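Local coordinates for protein tRNA (guanine(6)-N2)-methyltransferase (Thermus thermophilus, PDB 3TMA) that methylates the N2 atom of guanosine at position 6 of tRNA(Phe), using S-adenosyl-L-methionine as the methyl donor, at residues 203-208 with 273-278; 302-307 with 326-331; 111-116 with 128-133; 72-77 with 173-178. One frame throughout, in Å; residues are numbered along the deposited sequence.

Contact 1 of 4, residues 203-208 with 273-278; sequences PGMRVL and VDRILA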
loop_
_atom_site.group_PDB
_atom_site.type_symbol
_atom_site.label_atom_id
_atom_site.label_comp_id
_atom_site.label_asym_id
_atom_site.label_seq_id
_atom_site.Cartn_x
_atom_site.Cartn_y
_atom_site.Cartn_z
ATOM N N PRO A 203 -7.344 10.432 -15.637
ATOM C CA PRO A 203 -7.088 10.043 -17.029
ATOM C C PRO A 203 -7.076 11.238 -17.989
ATOM O O PRO A 203 -7.990 12.070 -17.956
ATOM C CB PRO A 203 -8.278 9.111 -17.348
ATOM C CG PRO A 203 -8.556 8.462 -16.009
ATOM C CD PRO A 203 -8.405 9.600 -15.023
ATOM N N GLY A 204 -6.057 11.316 -18.842
ATOM C CA GLY A 204 -5.936 12.443 -19.764
ATOM C C GLY A 204 -4.840 13.430 -19.319
ATOM O O GLY A 204 -4.370 14.192 -20.128
ATOM N N MET A 205 -4.486 13.449 -18.022
ATOM C CA MET A 205 -3.431 14.327 -17.509
ATOM C C MET A 205 -2.042 13.802 -17.823
ATOM O O MET A 205 -1.826 12.588 -17.962
ATOM C CB MET A 205 -3.552 14.546 -15.997
ATOM C CG MET A 205 -4.760 15.371 -15.604
ATOM S SD MET A 205 -4.729 15.520 -13.801
ATOM C CE MET A 205 -6.318 16.305 -13.516
ATOM N N ARG A 206 -1.123 14.740 -18.048
ATOM C CA ARG A 206 0.299 14.437 -18.281
ATOM C C ARG A 206 0.976 14.224 -16.942
ATOM O O ARG A 206 0.829 15.054 -16.023
ATOM C CB ARG A 206 0.974 15.629 -19.003
ATOM C CG ARG A 206 0.415 15.902 -20.442
ATOM C CD ARG A 206 0.733 17.363 -20.883
ATOM N NE ARG A 206 0.122 18.334 -19.978
ATOM C CZ ARG A 206 0.324 19.646 -20.019
ATOM N NH1 ARG A 206 -0.297 20.452 -19.153
ATOM N NH2 ARG A 206 1.090 20.161 -20.971
ATOM N N VAL A 207 1.773 13.168 -16.813
ATOM C CA VAL A 207 2.314 12.841 -15.478
ATOM C C VAL A 207 3.808 12.631 -15.629
ATOM O O VAL A 207 4.228 12.000 -16.631
ATOM C CB VAL A 207 1.710 11.508 -14.957
ATOM C CG1 VAL A 207 2.438 11.045 -13.643
ATOM C CG2 VAL A 207 0.228 11.686 -14.705
ATOM N N LEU A 208 4.608 13.162 -14.691
ATOM C CA LEU A 208 6.062 12.917 -14.719
ATOM C C LEU A 208 6.500 12.192 -13.444
ATOM O O LEU A 208 6.135 12.602 -12.335
ATOM C CB LEU A 208 6.855 14.225 -14.856
ATOM C CG LEU A 208 8.367 14.193 -14.532
ATOM C CD1 LEU A 208 9.147 13.382 -15.618
ATOM C CD2 LEU A 208 8.899 15.661 -14.413
ATOM N N VAL A 273 3.943 19.344 -17.713
ATOM C CA VAL A 273 3.046 18.254 -17.337
ATOM C C VAL A 273 2.000 18.779 -16.334
ATOM O O VAL A 273 2.063 19.951 -15.933
ATOM C CB VAL A 273 3.822 17.037 -16.682
ATOM C CG1 VAL A 273 4.790 16.393 -17.657
ATOM C CG2 VAL A 273 4.508 17.458 -15.398
ATOM N N ASP A 274 1.045 17.933 -15.928
ATOM C CA ASP A 274 0.005 18.391 -14.991
ATOM C C ASP A 274 0.330 17.969 -13.562
ATOM O O ASP A 274 -0.145 18.596 -12.627
ATOM C CB ASP A 274 -1.356 17.817 -15.373
ATOM C CG ASP A 274 -1.844 18.340 -16.722
ATOM O OD1 ASP A 274 -2.113 19.555 -16.791
ATOM O OD2 ASP A 274 -1.918 17.557 -17.700
ATOM N N ARG A 275 0.993 16.812 -13.426
ATOM C CA ARG A 275 1.209 16.174 -12.130
ATOM C C ARG A 275 2.613 15.605 -12.097
ATOM O O ARG A 275 3.080 15.014 -13.085
ATOM C CB ARG A 275 0.199 15.006 -11.911
ATOM C CG ARG A 275 -1.318 15.409 -11.863
ATOM C CD ARG A 275 -1.539 16.436 -10.715
ATOM N NE ARG A 275 -2.969 16.744 -10.539
ATOM C CZ ARG A 275 -3.578 17.789 -11.085
ATOM N NH1 ARG A 275 -2.901 18.645 -11.859
ATOM N NH2 ARG A 275 -4.860 17.988 -10.845
ATOM N N ILE A 276 3.304 15.790 -10.976
ATOM C CA ILE A 276 4.660 15.240 -10.806
ATOM C C ILE A 276 4.643 14.410 -9.521
ATOM O O ILE A 276 4.163 14.872 -8.478
ATOM C CB ILE A 276 5.713 16.385 -10.682
ATOM C CG1 ILE A 276 5.693 17.215 -11.974
ATOM C CG2 ILE A 276 7.128 15.830 -10.397
ATOM C CD1 ILE A 276 6.694 18.431 -11.943
ATOM N N LEU A 277 5.040 13.144 -9.625
ATOM C CA LEU A 277 4.975 12.235 -8.476
ATOM C C LEU A 277 6.406 11.841 -8.146
ATOM O O LEU A 277 7.056 11.186 -8.953
ATOM C CB LEU A 277 4.176 10.960 -8.857
ATOM C CG LEU A 277 2.850 11.229 -9.595
ATOM C CD1 LEU A 277 2.175 9.896 -10.035
ATOM C CD2 LEU A 277 1.887 12.054 -8.724
ATOM N N ALA A 278 6.911 12.293 -7.002
ATOM C CA ALA A 278 8.374 12.371 -6.817
ATOM C C ALA A 278 8.796 11.621 -5.544
ATOM O O ALA A 278 8.238 11.849 -4.466
ATOM C CB ALA A 278 8.801 13.790 -6.757
#
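R206 holds D274 with both backbone and side chain. The carboxylate oxygen OD2 of D274 accepts the backbone N of R206 at 2.9 Å through its anti lone pair, and the NE of R206 reaches the same oxygen. NH1 of R206 completes a side-on salt bridge to D274 OD1 at 3.1 Å. Both side-chain donors keep their acceptors within the guanidinium plane, yet they meet the carboxylate from above its own plane, the two planes being 55° apart. A bend at chi3 (-60°) points the NE/NH1 edge of the arginine head at the carboxylate, and the CA of V273 lies over one face of it. E272 gives NH2 of R206 a second acidic partner.

Just beyond the pair, the carbonyl oxygen of R206 takes two backbone donors, D274 N at 2.9 Å and R275 N at 3.1 Å. From here the chains run as parallel strands, 207-209 beside 275-278, inside the Rossmann-fold methyltransferase sheet. L208 N bonds to R275 O at 2.9 Å, and L208 O receives L277 N at 3.0 Å. Branched and aliphatic residues suit this buried sheet: CG1 of V207 meets CD1 of L277 at 3.8 Å on one face, while CB of L208 rests against V273 CG2 on the other.

Before the strand begins, M205 extends its unbranched, polarisable thioether so that SD sits over the centre of the R275 guanidinium, 3.7 Å above its plane. NH1 of R275 is tied to the carbonyl O of D274, which helps fix the rotation of the group that the sulfur covers.

Contact 2 of 4, residues 302-307 with 326-331; sequences GALALL and ALPPGF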
loop_
_atom_site.group_PDB
_atom_site.type_symbol
_atom_site.label_atom_id
_atom_site.label_comp_id
_atom_site.label_asym_id
_atom_site.label_seq_id
_atom_site.Cartn_x
_atom_site.Cartn_y
_atom_site.Cartn_z
ATOM N N GLY A 302 12.889 23.175 -10.979
ATOM C CA GLY A 302 12.568 22.553 -12.265
ATOM C C GLY A 302 11.106 22.109 -12.283
ATOM O O GLY A 302 10.410 22.235 -13.319
ATOM N N ALA A 303 10.625 21.569 -11.157
ATOM C CA ALA A 303 9.244 21.062 -11.126
ATOM C C ALA A 303 8.280 22.220 -11.326
ATOM O O ALA A 303 7.339 22.117 -12.108
ATOM C CB ALA A 303 8.928 20.356 -9.792
ATOM N N LEU A 304 8.533 23.335 -10.648
ATOM C CA LEU A 304 7.678 24.520 -10.763
ATOM C C LEU A 304 7.632 25.028 -12.199
ATOM O O LEU A 304 6.586 25.501 -12.677
ATOM C CB LEU A 304 8.210 25.650 -9.846
ATOM C CG LEU A 304 7.341 26.901 -9.767
ATOM C CD1 LEU A 304 6.104 26.614 -8.952
ATOM C CD2 LEU A 304 8.125 28.058 -9.125
ATOM N N ALA A 305 8.768 24.924 -12.892
ATOM C CA ALA A 305 8.869 25.434 -14.246
ATOM C C ALA A 305 8.176 24.525 -15.268
ATOM O O ALA A 305 8.001 24.928 -16.408
ATOM C CB ALA A 305 10.323 25.641 -14.633
ATOM N N LEU A 306 7.883 23.279 -14.874
ATOM C CA LEU A 306 7.228 22.310 -15.734
ATOM C C LEU A 306 5.770 22.072 -15.372
ATOM O O LEU A 306 5.173 21.082 -15.803
ATOM C CB LEU A 306 8.001 20.967 -15.719
ATOM C CG LEU A 306 9.436 21.102 -16.340
ATOM C CD1 LEU A 306 10.049 19.725 -16.512
ATOM C CD2 LEU A 306 9.448 21.814 -17.649
ATOM N N LEU A 307 5.180 22.980 -14.609
ATOM C CA LEU A 307 3.736 22.924 -14.321
ATOM C C LEU A 307 3.007 24.172 -14.836
ATOM O O LEU A 307 3.557 25.270 -14.768
ATOM C CB LEU A 307 3.509 22.806 -12.811
ATOM C CG LEU A 307 3.987 21.493 -12.162
ATOM C CD1 LEU A 307 3.939 21.651 -10.598
ATOM C CD2 LEU A 307 3.176 20.319 -12.622
ATOM N N ALA A 326 13.728 24.329 1.164
ATOM C CA ALA A 326 14.053 24.429 -0.254
ATOM C C ALA A 326 12.899 24.834 -1.175
ATOM O O ALA A 326 13.101 24.971 -2.382
ATOM C CB ALA A 326 14.667 23.092 -0.734
ATOM N N LEU A 327 11.671 24.881 -0.653
ATOM C CA LEU A 327 10.489 25.170 -1.481
ATOM C C LEU A 327 10.568 26.550 -2.099
ATOM O O LEU A 327 10.762 27.527 -1.364
ATOM C CB LEU A 327 9.226 25.136 -0.638
ATOM C CG LEU A 327 8.523 23.816 -0.372
ATOM C CD1 LEU A 327 7.295 24.019 0.534
ATOM C CD2 LEU A 327 8.089 23.190 -1.714
ATOM N N PRO A 328 10.373 26.662 -3.435
ATOM C CA PRO A 328 10.264 28.028 -3.918
ATOM C C PRO A 328 8.898 28.624 -3.583
ATOM O O PRO A 328 7.922 27.877 -3.385
ATOM C CB PRO A 328 10.475 27.898 -5.439
ATOM C CG PRO A 328 10.087 26.470 -5.765
ATOM C CD PRO A 328 10.498 25.674 -4.536
ATOM N N PRO A 329 8.814 29.962 -3.520
ATOM C CA PRO A 329 7.564 30.606 -3.081
ATOM C C PRO A 329 6.405 30.542 -4.117
ATOM O O PRO A 329 5.247 30.818 -3.771
ATOM C CB PRO A 329 7.997 32.059 -2.791
ATOM C CG PRO A 329 9.291 32.246 -3.545
ATOM C CD PRO A 329 9.962 30.895 -3.496
ATOM N N GLY A 330 6.695 30.163 -5.358
ATOM C CA GLY A 330 5.621 29.911 -6.325
ATOM C C GLY A 330 4.723 28.689 -6.024
ATOM O O GLY A 330 3.713 28.501 -6.693
ATOM N N PHE A 331 5.136 27.830 -5.094
ATOM C CA PHE A 331 4.324 26.691 -4.639
ATOM C C PHE A 331 3.513 27.030 -3.389
ATOM O O PHE A 331 4.013 27.709 -2.486
ATOM C CB PHE A 331 5.248 25.484 -4.316
ATOM C CG PHE A 331 5.618 24.650 -5.520
ATOM C CD1 PHE A 331 4.625 24.088 -6.324
ATOM C CD2 PHE A 331 6.948 24.350 -5.793
ATOM C CE1 PHE A 331 4.964 23.246 -7.396
ATOM C CE2 PHE A 331 7.296 23.537 -6.859
ATOM C CZ PHE A 331 6.303 22.987 -7.677
#
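L304 lays its CD1 methyl squarely over the face of the F331 ring, 3.7 Å from the centroid and only 3° off the ring normal, a CH-pi contact. The leucine CG stands anti to the backbone N (chi1 -175°), which carries the isobutyl group outward from the last turn of helix 290-305 and over the aromatic. Its CB lies above the rim, 3.8 Å from F331 CE2, while the methyl is centred over the ring.

L307 comes from a different direction. Its CD1 touches F331 CE1 at 3.7 Å, in the plane of the ring and at its edge. A303, too small to intrude, brings its CB to 4.3 Å from F331 CZ. A flat, wholly apolar phenyl suits this position because one leucine can spread over its face while another meets its rim.

The other branch of L304, CD2, faces the type I turn P328-F331. It approaches CG of P328 at 4.2 Å and passes close to the CA of G330, where the lack of a side chain lets the leucine branch come up against the backbone. P329 takes the first corner, where its ring-fixed phi of -73° suits a type I turn, and P328 O accepts F331 N at 3.3 Å.

V313 lies against both L307 and F331, joining this cluster to the central sheet. The contact is helix-to-sheet packing in the Rossmann-fold methyltransferase domain, with the end of helix 290-305 laid against the turn that leads into the edge strand 331-338.

Contact 3 of 4, residues 111-116 with 128-133; sequences SFRVEA and EVERRV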
loop_
_atom_site.group_PDB
_atom_site.type_symbol
_atom_site.label_atom_id
_atom_site.label_comp_id
_atom_site.label_asym_id
_atom_site.label_seq_id
_atom_site.Cartn_x
_atom_site.Cartn_y
_atom_site.Cartn_z
ATOM N N SER A 111 -2.746 -28.027 3.625
ATOM C CA SER A 111 -1.981 -27.665 4.823
ATOM C C SER A 111 -2.452 -26.312 5.310
ATOM O O SER A 111 -3.007 -25.518 4.508
ATOM C CB SER A 111 -0.470 -27.655 4.544
ATOM O OG SER A 111 -0.060 -26.444 3.902
ATOM N N PHE A 112 -2.234 -26.011 6.590
ATOM C CA PHE A 112 -2.586 -24.658 7.081
ATOM C C PHE A 112 -1.689 -24.239 8.232
ATOM O O PHE A 112 -0.853 -25.056 8.735
ATOM C CB PHE A 112 -4.080 -24.576 7.469
ATOM C CG PHE A 112 -4.395 -25.202 8.837
ATOM C CD1 PHE A 112 -4.257 -26.569 9.038
ATOM C CD2 PHE A 112 -4.746 -24.407 9.919
ATOM C CE1 PHE A 112 -4.493 -27.164 10.318
ATOM C CE2 PHE A 112 -5.041 -24.966 11.171
ATOM C CZ PHE A 112 -4.894 -26.363 11.381
ATOM N N ARG A 113 -1.851 -22.985 8.682
ATOM C CA ARG A 113 -1.321 -22.608 9.982
ATOM C C ARG A 113 -2.242 -21.539 10.530
ATOM O O ARG A 113 -3.066 -21.017 9.784
ATOM C CB ARG A 113 0.124 -22.093 9.879
ATOM C CG ARG A 113 0.280 -20.733 9.194
ATOM C CD ARG A 113 1.695 -20.197 9.459
ATOM N NE ARG A 113 1.773 -19.780 10.855
ATOM C CZ ARG A 113 2.902 -19.535 11.515
ATOM N NH1 ARG A 113 4.084 -19.698 10.917
ATOM N NH2 ARG A 113 2.842 -19.171 12.801
ATOM N N VAL A 114 -2.109 -21.235 11.827
ATOM C CA VAL A 114 -2.802 -20.101 12.450
ATOM C C VAL A 114 -1.756 -18.984 12.664
ATOM O O VAL A 114 -0.605 -19.255 13.041
ATOM C CB VAL A 114 -3.424 -20.477 13.813
ATOM C CG1 VAL A 114 -4.199 -19.289 14.428
ATOM C CG2 VAL A 114 -4.379 -21.698 13.687
ATOM N N GLU A 115 -2.126 -17.757 12.327
ATOM C CA GLU A 115 -1.298 -16.591 12.618
ATOM C C GLU A 115 -2.122 -15.743 13.580
ATOM O O GLU A 115 -3.235 -15.297 13.235
ATOM C CB GLU A 115 -1.011 -15.825 11.330
ATOM C CG GLU A 115 -0.001 -16.537 10.428
ATOM C CD GLU A 115 0.309 -15.765 9.134
ATOM O OE1 GLU A 115 -0.306 -14.697 8.901
ATOM O OE2 GLU A 115 1.152 -16.249 8.346
ATOM N N ALA A 116 -1.655 -15.619 14.819
ATOM C CA ALA A 116 -2.407 -14.817 15.799
ATOM C C ALA A 116 -1.671 -13.529 16.097
ATOM O O ALA A 116 -0.450 -13.506 16.108
ATOM C CB ALA A 116 -2.653 -15.604 17.090
ATOM N N GLU A 128 0.403 -19.154 22.110
ATOM C CA GLU A 128 -0.632 -19.988 22.807
ATOM C C GLU A 128 -1.962 -20.083 22.030
ATOM O O GLU A 128 -2.644 -21.145 22.022
ATOM C CB GLU A 128 -0.939 -19.459 24.203
ATOM C CG GLU A 128 0.073 -19.833 25.267
ATOM C CD GLU A 128 -0.258 -19.196 26.622
ATOM O OE1 GLU A 128 -0.053 -17.972 26.772
ATOM O OE2 GLU A 128 -0.745 -19.909 27.528
ATOM N N VAL A 129 -2.376 -18.949 21.462
ATOM C CA VAL A 129 -3.592 -18.877 20.670
ATOM C C VAL A 129 -3.420 -19.755 19.434
ATOM O O VAL A 129 -4.321 -20.515 19.074
ATOM C CB VAL A 129 -3.897 -17.421 20.233
ATOM C CG1 VAL A 129 -5.065 -17.387 19.225
ATOM C CG2 VAL A 129 -4.270 -16.532 21.454
ATOM N N GLU A 130 -2.280 -19.624 18.752
ATOM C CA GLU A 130 -2.013 -20.462 17.583
ATOM C C GLU A 130 -2.061 -21.944 17.910
ATOM O O GLU A 130 -2.609 -22.762 17.142
ATOM C CB GLU A 130 -0.685 -20.087 16.916
ATOM C CG GLU A 130 -0.718 -18.607 16.405
ATOM C CD GLU A 130 0.658 -18.104 15.882
ATOM O OE1 GLU A 130 1.632 -18.874 15.969
ATOM O OE2 GLU A 130 0.763 -16.935 15.404
ATOM N N ARG A 131 -1.492 -22.330 19.026
ATOM C CA ARG A 131 -1.502 -23.753 19.349
ATOM C C ARG A 131 -2.908 -24.242 19.655
ATOM O O ARG A 131 -3.344 -25.257 19.113
ATOM C CB ARG A 131 -0.560 -24.097 20.496
ATOM C CG ARG A 131 -0.764 -25.518 21.026
ATOM C CD ARG A 131 0.436 -25.932 21.831
ATOM N NE ARG A 131 0.466 -25.315 23.146
ATOM C CZ ARG A 131 -0.050 -25.878 24.234
ATOM N NH1 ARG A 131 0.089 -25.281 25.421
ATOM N NH2 ARG A 131 -0.651 -27.071 24.147
ATOM N N ARG A 132 -3.623 -23.525 20.526
ATOM C CA ARG A 132 -4.958 -23.974 20.946
ATOM C C ARG A 132 -5.966 -24.015 19.747
ATOM O O ARG A 132 -6.628 -25.025 19.498
ATOM C CB ARG A 132 -5.496 -23.069 22.059
ATOM C CG ARG A 132 -6.973 -23.389 22.458
ATOM C CD ARG A 132 -7.041 -24.569 23.463
ATOM N NE ARG A 132 -6.325 -24.215 24.686
ATOM C CZ ARG A 132 -6.928 -23.920 25.833
ATOM N NH1 ARG A 132 -8.257 -23.980 25.923
ATOM N NH2 ARG A 132 -6.206 -23.542 26.876
ATOM N N VAL A 133 -5.994 -22.945 18.971
ATOM C CA VAL A 133 -6.850 -22.872 17.780
ATOM C C VAL A 133 -6.427 -23.882 16.684
ATOM O O VAL A 133 -7.239 -24.668 16.247
ATOM C CB VAL A 133 -6.969 -21.439 17.261
ATOM C CG1 VAL A 133 -7.700 -21.391 15.862
ATOM C CG2 VAL A 133 -7.755 -20.569 18.308
#
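Strand 112-119 and helix 126-141 are the first two elements of a beta-alpha-beta unit in the THUMP domain, completed by strand 152-159, and here they pack together. The axes of segments 112-116 and 128-133 come within 7.5 Å and make an angle of 146°, so the helix returns roughly antiparallel to the strand, as such a crossover requires.

Small and branched apolar residues line the interface, because the backbones come close. V114 and A116 both turn their CB toward the helix. CB of A116 packs on V129 CG1 at 3.7 Å, and CG2 of V114 meets V133 CG1 at 4.0 Å, these two valines lying roughly perpendicular. V156 of strand 152-159 touches both V114 and V129, continuing the apolar layer.

Beside this apolar row lies E130. Its CG stands anti to the carbonyl carbon (chi1 -62°), and the extended chain beyond, antiparallel to the side chain of V114, carries the carboxylate to the strand backbone. OE1 forms a salt bridge of 3.4 Å with NH2 of R113, at the edge of a guanidinium turned almost square to the carboxylate. R113 is itself steadied by NE to V114 O, while NH1 goes to the carbonyl of L147. Glutamate has the reach to serve both a charge and an amide: OE2 accepts A116 N at 2.8 Å through its anti lone pair, with a nearly straight N-H...O angle of 175°.

Contact 4 of 4, residues 72-77 with 173-178; sequences LAHHLV and PLSRRF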
loop_
_atom_site.group_PDB
_atom_site.type_symbol
_atom_site.label_atom_id
_atom_site.label_comp_id
_atom_site.label_asym_id
_atom_site.label_seq_id
_atom_site.Cartn_x
_atom_site.Cartn_y
_atom_site.Cartn_z
ATOM N N LEU A 72 -4.911 -0.122 -3.174
ATOM C CA LEU A 72 -4.271 0.417 -1.975
ATOM C C LEU A 72 -4.110 -0.634 -0.873
ATOM O O LEU A 72 -3.764 -0.286 0.247
ATOM C CB LEU A 72 -5.071 1.602 -1.444
ATOM C CG LEU A 72 -4.977 2.812 -2.399
ATOM C CD1 LEU A 72 -6.190 3.730 -2.247
ATOM C CD2 LEU A 72 -3.657 3.549 -2.137
ATOM N N ALA A 73 -4.362 -1.906 -1.177
ATOM C CA ALA A 73 -4.319 -2.916 -0.118
ATOM C C ALA A 73 -3.079 -3.781 -0.199
ATOM O O ALA A 73 -2.606 -4.112 -1.292
ATOM C CB ALA A 73 -5.585 -3.794 -0.142
ATOM N N HIS A 74 -2.578 -4.186 0.957
ATOM C CA HIS A 74 -1.518 -5.195 1.000
ATOM C C HIS A 74 -2.127 -6.586 1.154
ATOM O O HIS A 74 -2.040 -7.401 0.216
ATOM C CB HIS A 74 -0.539 -4.908 2.133
ATOM C CG HIS A 74 0.287 -3.691 1.906
ATOM N ND1 HIS A 74 1.060 -3.515 0.775
ATOM C CD2 HIS A 74 0.488 -2.597 2.677
ATOM C CE1 HIS A 74 1.709 -2.368 0.870
ATOM N NE2 HIS A 74 1.331 -1.768 1.988
ATOM N N HIS A 75 -2.833 -6.832 2.259
ATOM C CA HIS A 75 -3.486 -8.131 2.542
ATOM C C HIS A 75 -4.985 -7.950 2.782
ATOM O O HIS A 75 -5.442 -6.859 3.168
ATOM C CB HIS A 75 -2.840 -8.838 3.776
ATOM C CG HIS A 75 -1.629 -9.662 3.431
ATOM N ND1 HIS A 75 -1.623 -10.591 2.400
ATOM C CD2 HIS A 75 -0.370 -9.654 3.932
ATOM C CE1 HIS A 75 -0.429 -11.152 2.317
ATOM N NE2 HIS A 75 0.348 -10.605 3.242
ATOM N N LEU A 76 -5.750 -8.999 2.475
ATOM C CA LEU A 76 -7.170 -9.058 2.778
ATOM C C LEU A 76 -7.438 -10.283 3.699
ATOM O O LEU A 76 -6.974 -11.397 3.408
ATOM C CB LEU A 76 -7.958 -9.261 1.487
ATOM C CG LEU A 76 -7.762 -8.193 0.376
ATOM C CD1 LEU A 76 -8.619 -8.580 -0.820
ATOM C CD2 LEU A 76 -8.177 -6.810 0.919
ATOM N N VAL A 77 -8.249 -10.072 4.720
ATOM C CA VAL A 77 -8.734 -11.147 5.636
ATOM C C VAL A 77 -10.255 -11.113 5.692
ATOM O O VAL A 77 -10.831 -10.068 5.880
ATOM C CB VAL A 77 -8.167 -10.900 7.077
ATOM C CG1 VAL A 77 -8.551 -12.011 8.040
ATOM C CG2 VAL A 77 -6.620 -10.842 6.982
ATOM N N PRO A 173 0.916 -10.611 -0.971
ATOM C CA PRO A 173 0.268 -9.309 -0.937
ATOM C C PRO A 173 -0.076 -8.781 -2.346
ATOM O O PRO A 173 0.677 -8.998 -3.303
ATOM C CB PRO A 173 1.328 -8.397 -0.292
ATOM C CG PRO A 173 2.379 -9.299 0.306
ATOM C CD PRO A 173 2.286 -10.607 -0.414
ATOM N N LEU A 174 -1.177 -8.059 -2.459
ATOM C CA LEU A 174 -1.615 -7.521 -3.743
ATOM C C LEU A 174 -0.641 -6.486 -4.268
ATOM O O LEU A 174 -0.676 -6.107 -5.438
ATOM C CB LEU A 174 -2.986 -6.857 -3.598
ATOM C CG LEU A 174 -4.186 -7.743 -3.308
ATOM C CD1 LEU A 174 -5.418 -6.879 -3.073
ATOM C CD2 LEU A 174 -4.427 -8.744 -4.460
ATOM N N SER A 175 0.203 -5.988 -3.380
ATOM C CA SER A 175 1.194 -5.035 -3.743
ATOM C C SER A 175 2.398 -5.649 -4.463
ATOM O O SER A 175 3.271 -4.910 -4.939
ATOM C CB SER A 175 1.637 -4.290 -2.491
ATOM O OG SER A 175 1.905 -5.217 -1.465
ATOM N N ARG A 176 2.423 -6.976 -4.615
ATOM C CA ARG A 176 3.472 -7.626 -5.424
ATOM C C ARG A 176 3.248 -7.550 -6.942
ATOM O O ARG A 176 3.861 -8.295 -7.701
ATOM C CB ARG A 176 3.636 -9.086 -5.024
ATOM C CG ARG A 176 4.112 -9.255 -3.612
ATOM C CD ARG A 176 5.640 -9.128 -3.531
ATOM N NE ARG A 176 6.150 -9.910 -2.404
ATOM C CZ ARG A 176 6.308 -9.434 -1.172
ATOM N NH1 ARG A 176 6.041 -8.161 -0.908
ATOM N NH2 ARG A 176 6.758 -10.228 -0.206
ATOM N N ARG A 177 2.472 -6.581 -7.405
ATOM C CA ARG A 177 2.416 -6.311 -8.843
ATOM C C ARG A 177 3.714 -5.667 -9.343
ATOM O O ARG A 177 4.474 -5.055 -8.550
ATOM C CB ARG A 177 1.169 -5.495 -9.201
ATOM C CG ARG A 177 0.952 -4.216 -8.365
ATOM C CD ARG A 177 -0.308 -3.512 -8.830
ATOM N NE ARG A 177 -0.509 -2.240 -8.121
ATOM C CZ ARG A 177 -1.031 -2.126 -6.899
ATOM N NH1 ARG A 177 -1.372 -3.212 -6.213
ATOM N NH2 ARG A 177 -1.186 -0.924 -6.338
ATOM N N PHE A 178 3.976 -5.816 -10.643
ATOM C CA PHE A 178 5.166 -5.263 -11.287
ATOM C C PHE A 178 6.486 -5.747 -10.652
ATOM O O PHE A 178 7.334 -4.915 -10.320
ATOM C CB PHE A 178 5.102 -3.715 -11.331
ATOM C CG PHE A 178 3.788 -3.189 -11.828
ATOM C CD1 PHE A 178 3.233 -3.709 -12.988
ATOM C CD2 PHE A 178 3.071 -2.235 -11.104
ATOM C CE1 PHE A 178 1.976 -3.273 -13.442
ATOM C CE2 PHE A 178 1.828 -1.752 -11.567
ATOM C CZ PHE A 178 1.281 -2.275 -12.734
HETATM O O HOH W 1 -2.984 -3.241 -3.825
#
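The carbonyl oxygen of H74 accepts the backbone N of L174 at 2.9 Å, and P173 CA adds a CA-H...O contact to it at 3.2 Å. One residue further on, OG of S175 meets ND1 of H74 at 2.9 Å, at the ring edge and in its plane; either partner could supply the proton, and the bond holds for one of two histidine conformers. With chi1 at 48°, the serine hydroxyl sits between its own N and carbonyl carbon, turned to the imidazole.

H75 and P173 lie side by side, with the proline CB above one face of the imidazole, toward its rim, and CG 3.8 Å from H75 NE2. Proline offers a compact apolar flank here, while T170 bonds to H75 ND1. L174 fills the apolar side, its CD1 lying 4.3 Å from both A73 CB and L76 CD1. A water links the two segments, donating to A73 O and accepting from R177 NH1 at 2.9 Å.

R177 also forms a salt bridge with E220 of the methyltransferase helix 216-225. The arrangement is thus a junction between domains, where the chain leaving the THUMP-containing half packs on the loop that leads into strand 76-84 before entering the catalytic Rossmann fold.

Along the chain, contact 3 is nested within the loop that contact 4 closes, and contacts 1 and 2 follow in series. Contacts 3 and 4 reach the same N-terminal mixed sheet, through strands 112-119 and 76-84, with centres about 23 Å apart. Contacts 1 and 2 share the catalytic domain and touch: V273 N and L306 O are 2.9 Å apart, a probable hydrogen bond, and I276 packs on A303. Their centres lie about 15 Å apart, whereas those of contacts 2 and 3 are about 53 Å apart, on opposite sides of the chain's centre. The centre of contact 4 lies about 7 Å from it, between the THUMP and methyltransferase halves of this monomeric enzyme.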